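Local coordinates for protein carboxypeptidase 1 (PDB 5GIV) that probably releases amino acids one at a time from the C-terminus of peptides as a zinc-dependent M32 metallocarboxypeptidase of broad specificity, at residues Leu355-Leu367 against Leu381-Leu393. Sequence-based numbering, arbitrary orientation.
Sequences LTYNLHVITRFEL and LADAWHAAYEQNL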
loop_
_atom_site.group_PDB
_atom_site.type_symbol
_atom_site.label_atom_id
_atom_site.label_comp_id
_atom_site.label_asym_id
_atom_site.label_seq_id
_atom_site.Cartn_x
_atom_site.Cartn_y
_atom_site.Cartn_z
ATOM N N LEU A 355 -13.806 7.631 32.743
ATOM C CA LEU A 355 -14.918 7.443 33.664
ATOM C C LEU A 355 -16.277 7.455 32.977
ATOM O O LEU A 355 -17.177 6.713 33.383
ATOM C CB LEU A 355 -14.879 8.509 34.765
ATOM C CG LEU A 355 -13.700 8.425 35.734
ATOM C CD1 LEU A 355 -13.901 9.390 36.879
ATOM C CD2 LEU A 355 -13.522 6.987 36.236
ATOM N N THR A 356 -16.468 8.301 31.970
ATOM C CA THR A 356 -17.759 8.416 31.308
ATOM C C THR A 356 -17.864 7.588 30.034
ATOM O O THR A 356 -18.959 7.489 29.472
ATOM C CB THR A 356 -18.064 9.886 30.990
ATOM O OG1 THR A 356 -17.137 10.366 30.009
ATOM C CG2 THR A 356 -17.955 10.741 32.259
ATOM N N TYR A 357 -16.774 6.956 29.589
ATOM C CA TYR A 357 -16.780 6.285 28.292
ATOM C C TYR A 357 -17.912 5.271 28.188
ATOM O O TYR A 357 -18.642 5.237 27.191
ATOM C CB TYR A 357 -15.436 5.595 28.037
ATOM C CG TYR A 357 -15.383 4.908 26.679
ATOM C CD1 TYR A 357 -15.824 3.595 26.514
ATOM C CD2 TYR A 357 -14.922 5.585 25.561
ATOM C CE1 TYR A 357 -15.781 2.979 25.276
ATOM C CE2 TYR A 357 -14.880 4.976 24.319
ATOM C CZ TYR A 357 -15.313 3.679 24.183
ATOM O OH TYR A 357 -15.257 3.091 22.951
ATOM N N ASN A 358 -18.066 4.427 29.203
ATOM C CA ASN A 358 -18.995 3.312 29.080
ATOM C C ASN A 358 -20.437 3.775 28.924
ATOM O O ASN A 358 -21.251 3.051 28.341
ATOM C CB ASN A 358 -18.831 2.385 30.284
ATOM C CG ASN A 358 -17.428 1.812 30.372
ATOM O OD1 ASN A 358 -16.880 1.341 29.383
ATOM N ND2 ASN A 358 -16.833 1.872 31.549
ATOM N N LEU A 359 -20.757 4.990 29.366
ATOM C CA LEU A 359 -22.112 5.493 29.183
ATOM C C LEU A 359 -22.466 5.638 27.704
ATOM O O LEU A 359 -23.643 5.541 27.334
ATOM C CB LEU A 359 -22.264 6.827 29.915
ATOM C CG LEU A 359 -22.017 6.735 31.420
ATOM C CD1 LEU A 359 -21.902 8.110 32.033
ATOM C CD2 LEU A 359 -23.148 5.958 32.080
ATOM N N HIS A 360 -21.472 5.869 26.842
ATOM C CA HIS A 360 -21.746 5.914 25.407
ATOM C C HIS A 360 -22.056 4.525 24.857
ATOM O O HIS A 360 -22.954 4.370 24.019
ATOM C CB HIS A 360 -20.560 6.529 24.656
ATOM C CG HIS A 360 -20.255 7.943 25.043
ATOM N ND1 HIS A 360 -20.714 9.031 24.328
ATOM C CD2 HIS A 360 -19.511 8.446 26.055
ATOM C CE1 HIS A 360 -20.274 10.141 24.891
ATOM N NE2 HIS A 360 -19.546 9.815 25.942
ATOM N N VAL A 361 -21.294 3.514 25.284
ATOM C CA VAL A 361 -21.520 2.147 24.822
ATOM C C VAL A 361 -22.887 1.657 25.275
ATOM O O VAL A 361 -23.640 1.055 24.499
ATOM C CB VAL A 361 -20.392 1.222 25.320
ATOM C CG1 VAL A 361 -20.697 -0.229 25.008
ATOM C CG2 VAL A 361 -19.070 1.629 24.696
ATOM N N ILE A 362 -23.220 1.894 26.547
ATOM C CA ILE A 362 -24.523 1.497 27.073
ATOM C C ILE A 362 -25.640 2.149 26.272
ATOM O O ILE A 362 -26.630 1.503 25.911
ATOM C CB ILE A 362 -24.635 1.847 28.566
ATOM C CG1 ILE A 362 -23.590 1.071 29.371
ATOM C CG2 ILE A 362 -26.063 1.603 29.060
ATOM C CD1 ILE A 362 -23.525 1.464 30.824
ATOM N N THR A 363 -25.514 3.450 26.006
ATOM C CA THR A 363 -26.515 4.123 25.188
ATOM C C THR A 363 -26.763 3.372 23.883
ATOM O O THR A 363 -27.904 3.037 23.553
ATOM C CB THR A 363 -26.066 5.554 24.901
ATOM O OG1 THR A 363 -25.927 6.251 26.141
ATOM C CG2 THR A 363 -27.089 6.273 24.012
ATOM N N ARG A 364 -25.692 3.092 23.133
ATOM C CA ARG A 364 -25.839 2.448 21.831
ATOM C C ARG A 364 -26.404 1.036 21.962
ATOM O O ARG A 364 -27.303 0.644 21.207
ATOM C CB ARG A 364 -24.490 2.415 21.120
ATOM C CG ARG A 364 -23.997 3.772 20.686
ATOM C CD ARG A 364 -22.475 3.871 20.720
ATOM N NE ARG A 364 -22.018 5.120 20.113
ATOM C CZ ARG A 364 -22.116 6.314 20.696
ATOM N NH1 ARG A 364 -22.668 6.431 21.900
ATOM N NH2 ARG A 364 -21.683 7.397 20.060
ATOM N N PHE A 365 -25.895 0.259 22.923
ATOM C CA PHE A 365 -26.359 -1.114 23.093
ATOM C C PHE A 365 -27.860 -1.154 23.354
ATOM O O PHE A 365 -28.585 -1.960 22.757
ATOM C CB PHE A 365 -25.581 -1.770 24.230
ATOM C CG PHE A 365 -25.970 -3.194 24.513
ATOM C CD1 PHE A 365 -25.427 -4.228 23.785
ATOM C CD2 PHE A 365 -26.854 -3.497 25.535
ATOM C CE1 PHE A 365 -25.764 -5.537 24.057
ATOM C CE2 PHE A 365 -27.195 -4.812 25.817
ATOM C CZ PHE A 365 -26.653 -5.829 25.079
ATOM N N GLU A 366 -28.349 -0.283 24.241
ATOM C CA GLU A 366 -29.766 -0.305 24.586
ATOM C C GLU A 366 -30.640 0.122 23.411
ATOM O O GLU A 366 -31.753 -0.395 23.252
ATOM C CB GLU A 366 -30.012 0.569 25.816
ATOM C CG GLU A 366 -29.499 -0.079 27.108
ATOM C CD GLU A 366 -29.671 0.787 28.346
ATOM O OE1 GLU A 366 -30.095 1.963 28.219
ATOM O OE2 GLU A 366 -29.355 0.297 29.457
ATOM N N LEU A 367 -30.145 1.025 22.557
ATOM C CA LEU A 367 -30.881 1.372 21.345
ATOM C C LEU A 367 -30.898 0.202 20.372
ATOM O O LEU A 367 -31.896 -0.022 19.676
ATOM C CB LEU A 367 -30.266 2.613 20.688
ATOM C CG LEU A 367 -30.382 3.938 21.454
ATOM C CD1 LEU A 367 -29.431 4.985 20.889
ATOM C CD2 LEU A 367 -31.820 4.463 21.427
ATOM N N LEU A 381 -35.068 6.883 15.656
ATOM C CA LEU A 381 -33.767 6.675 16.290
ATOM C C LEU A 381 -33.101 7.990 16.672
ATOM O O LEU A 381 -32.525 8.101 17.759
ATOM C CB LEU A 381 -32.854 5.861 15.369
ATOM C CG LEU A 381 -31.434 5.598 15.881
ATOM C CD1 LEU A 381 -31.440 4.812 17.201
ATOM C CD2 LEU A 381 -30.631 4.862 14.828
ATOM N N ALA A 382 -33.160 8.998 15.798
ATOM C CA ALA A 382 -32.491 10.262 16.092
ATOM C C ALA A 382 -32.991 10.844 17.402
ATOM O O ALA A 382 -32.198 11.286 18.242
ATOM C CB ALA A 382 -32.700 11.259 14.947
ATOM N N ASP A 383 -34.313 10.842 17.597
ATOM C CA ASP A 383 -34.893 11.375 18.826
ATOM C C ASP A 383 -34.560 10.501 20.031
ATOM O O ASP A 383 -34.234 11.021 21.103
ATOM C CB ASP A 383 -36.401 11.541 18.651
ATOM C CG ASP A 383 -36.747 12.531 17.542
ATOM O OD1 ASP A 383 -36.080 13.588 17.464
ATOM O OD2 ASP A 383 -37.659 12.246 16.727
ATOM N N ALA A 384 -34.650 9.174 19.886
ATOM C CA ALA A 384 -34.328 8.290 21.007
ATOM C C ALA A 384 -32.865 8.429 21.417
ATOM O O ALA A 384 -32.540 8.365 22.612
ATOM C CB ALA A 384 -34.646 6.840 20.648
ATOM N N TRP A 385 -31.975 8.626 20.437
ATOM C CA TRP A 385 -30.557 8.827 20.722
ATOM C C TRP A 385 -30.345 10.059 21.595
ATOM O O TRP A 385 -29.680 9.988 22.637
ATOM C CB TRP A 385 -29.778 8.944 19.405
ATOM C CG TRP A 385 -28.273 9.154 19.557
ATOM C CD1 TRP A 385 -27.643 10.275 20.024
ATOM C CD2 TRP A 385 -27.230 8.235 19.185
ATOM N NE1 TRP A 385 -26.278 10.100 19.988
ATOM C CE2 TRP A 385 -25.999 8.858 19.478
ATOM C CE3 TRP A 385 -27.219 6.948 18.643
ATOM C CZ2 TRP A 385 -24.775 8.235 19.253
ATOM C CZ3 TRP A 385 -26.002 6.327 18.421
ATOM C CH2 TRP A 385 -24.798 6.970 18.726
ATOM N N HIS A 386 -30.896 11.206 21.180
ATOM C CA HIS A 386 -30.777 12.425 21.978
ATOM C C HIS A 386 -31.374 12.240 23.369
ATOM O O HIS A 386 -30.795 12.682 24.368
ATOM C CB HIS A 386 -31.457 13.597 21.264
ATOM C CG HIS A 386 -30.729 14.079 20.044
ATOM N ND1 HIS A 386 -29.360 14.246 20.007
ATOM C CD2 HIS A 386 -31.183 14.439 18.817
ATOM C CE1 HIS A 386 -29.003 14.681 18.811
ATOM N NE2 HIS A 386 -30.090 14.806 18.070
ATOM N N ALA A 387 -32.534 11.588 23.456
ATOM C CA ALA A 387 -33.141 11.354 24.762
ATOM C C ALA A 387 -32.232 10.506 25.644
ATOM O O ALA A 387 -32.079 10.782 26.839
ATOM C CB ALA A 387 -34.508 10.690 24.592
ATOM N N ALA A 388 -31.618 9.469 25.071
ATOM C CA ALA A 388 -30.725 8.618 25.852
ATOM C C ALA A 388 -29.445 9.354 26.246
ATOM O O ALA A 388 -28.878 9.074 27.306
ATOM C CB ALA A 388 -30.397 7.344 25.079
ATOM N N TYR A 389 -28.950 10.263 25.394
ATOM C CA TYR A 389 -27.775 11.047 25.769
ATOM C C TYR A 389 -28.102 12.012 26.906
ATOM O O TYR A 389 -27.311 12.151 27.847
ATOM C CB TYR A 389 -27.206 11.784 24.548
ATOM C CG TYR A 389 -25.973 11.115 23.988
ATOM C CD1 TYR A 389 -26.071 9.962 23.221
ATOM C CD2 TYR A 389 -24.710 11.617 24.249
ATOM C CE1 TYR A 389 -24.941 9.334 22.730
ATOM C CE2 TYR A 389 -23.579 11.004 23.759
ATOM C CZ TYR A 389 -23.694 9.866 23.001
ATOM O OH TYR A 389 -22.552 9.258 22.524
ATOM N N GLU A 390 -29.267 12.670 26.862
ATOM C CA GLU A 390 -29.665 13.502 27.999
ATOM C C GLU A 390 -29.774 12.669 29.268
ATOM O O GLU A 390 -29.297 13.078 30.335
ATOM C CB GLU A 390 -30.988 14.213 27.726
ATOM C CG GLU A 390 -30.948 15.205 26.593
ATOM C CD GLU A 390 -32.272 15.914 26.422
ATOM O OE1 GLU A 390 -32.758 16.498 27.419
ATOM O OE2 GLU A 390 -32.827 15.876 25.296
ATOM N N GLN A 391 -30.386 11.486 29.168
ATOM C CA GLN A 391 -30.564 10.643 30.342
ATOM C C GLN A 391 -29.233 10.118 30.869
ATOM O O GLN A 391 -28.981 10.168 32.076
ATOM C CB GLN A 391 -31.467 9.461 29.985
ATOM C CG GLN A 391 -31.425 8.325 30.999
ATOM C CD GLN A 391 -32.192 7.086 30.543
ATOM O OE1 GLN A 391 -32.835 7.084 29.488
ATOM N NE2 GLN A 391 -32.073 6.004 31.311
ATOM N N ASN A 392 -28.346 9.669 29.979
ATOM C CA ASN A 392 -27.160 8.954 30.430
ATOM C C ASN A 392 -25.941 9.840 30.610
ATOM O O ASN A 392 -25.084 9.526 31.439
ATOM C CB ASN A 392 -26.809 7.815 29.467
ATOM C CG ASN A 392 -27.851 6.714 29.464
ATOM O OD1 ASN A 392 -28.539 6.494 30.463
ATOM N ND2 ASN A 392 -27.948 5.991 28.351
ATOM N N LEU A 393 -25.829 10.930 29.861
ATOM C CA LEU A 393 -24.653 11.779 29.953
ATOM C C LEU A 393 -24.978 13.211 30.330
ATOM O O LEU A 393 -24.055 14.011 30.492
ATOM C CB LEU A 393 -23.880 11.742 28.634
ATOM C CG LEU A 393 -23.185 10.392 28.466
ATOM C CD1 LEU A 393 -23.185 9.929 27.022
ATOM C CD2 LEU A 393 -21.777 10.505 28.989
#
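The hydroxyl of Y389 sits between H360 and R364, three nitrogens of helix 357-372 converging on one oxygen. H360 ND1 lies 2.6 Å from Y389 OH in a bond whose donor may be either residue. R364 grips the same oxygen end-on with two nitrogens, NH1 at 2.9 Å and the more bent NH2 at 3.2 Å from Y389 OH, and the oxygen lies in the guanidinium plane. A phenol suits this place because its oxygen can both give and accept. NH1 also donates to H360 O from above that carbonyl's plane, while NH2 forms a salt bridge with D407, so the arginine is anchored at several points and D407 probably offsets much of its charge.

A second polar link joins N392 to T363: ND2 donates almost straight (166°) to OG1, 3.0 Å away, and OG1 itself donates to L359 O. N392 OD1 bonds to R180, which ties the amide at both ends.

One face of each of two flat groups meets the facing helix. L393 CD1 stands over the centre of the H360 imidazole, a CH-pi contact at 3.7 Å from the ring centroid. W385, with CG turned away from the backbone N, presents its ring edge (CZ2 and CH2) to the R364 guanidinium face; with the planes 66° apart, this is not a stack.

Apolar packing fills the rest. L367 spreads its two methyls, CD1 against W385 CE3 and CD2 against A384 CB. T363 CG2 meets A388 CB at 3.6 Å, and the small side chain of A388 allows the close approach here. L359 CB rests on L393 CD2.

The side chain of R364 is about 14 Å from the bound zinc. With axes 9.8 Å apart and running 144° from one another, these consecutive helices form an antiparallel alpha-hairpin within the largely helical M32 fold.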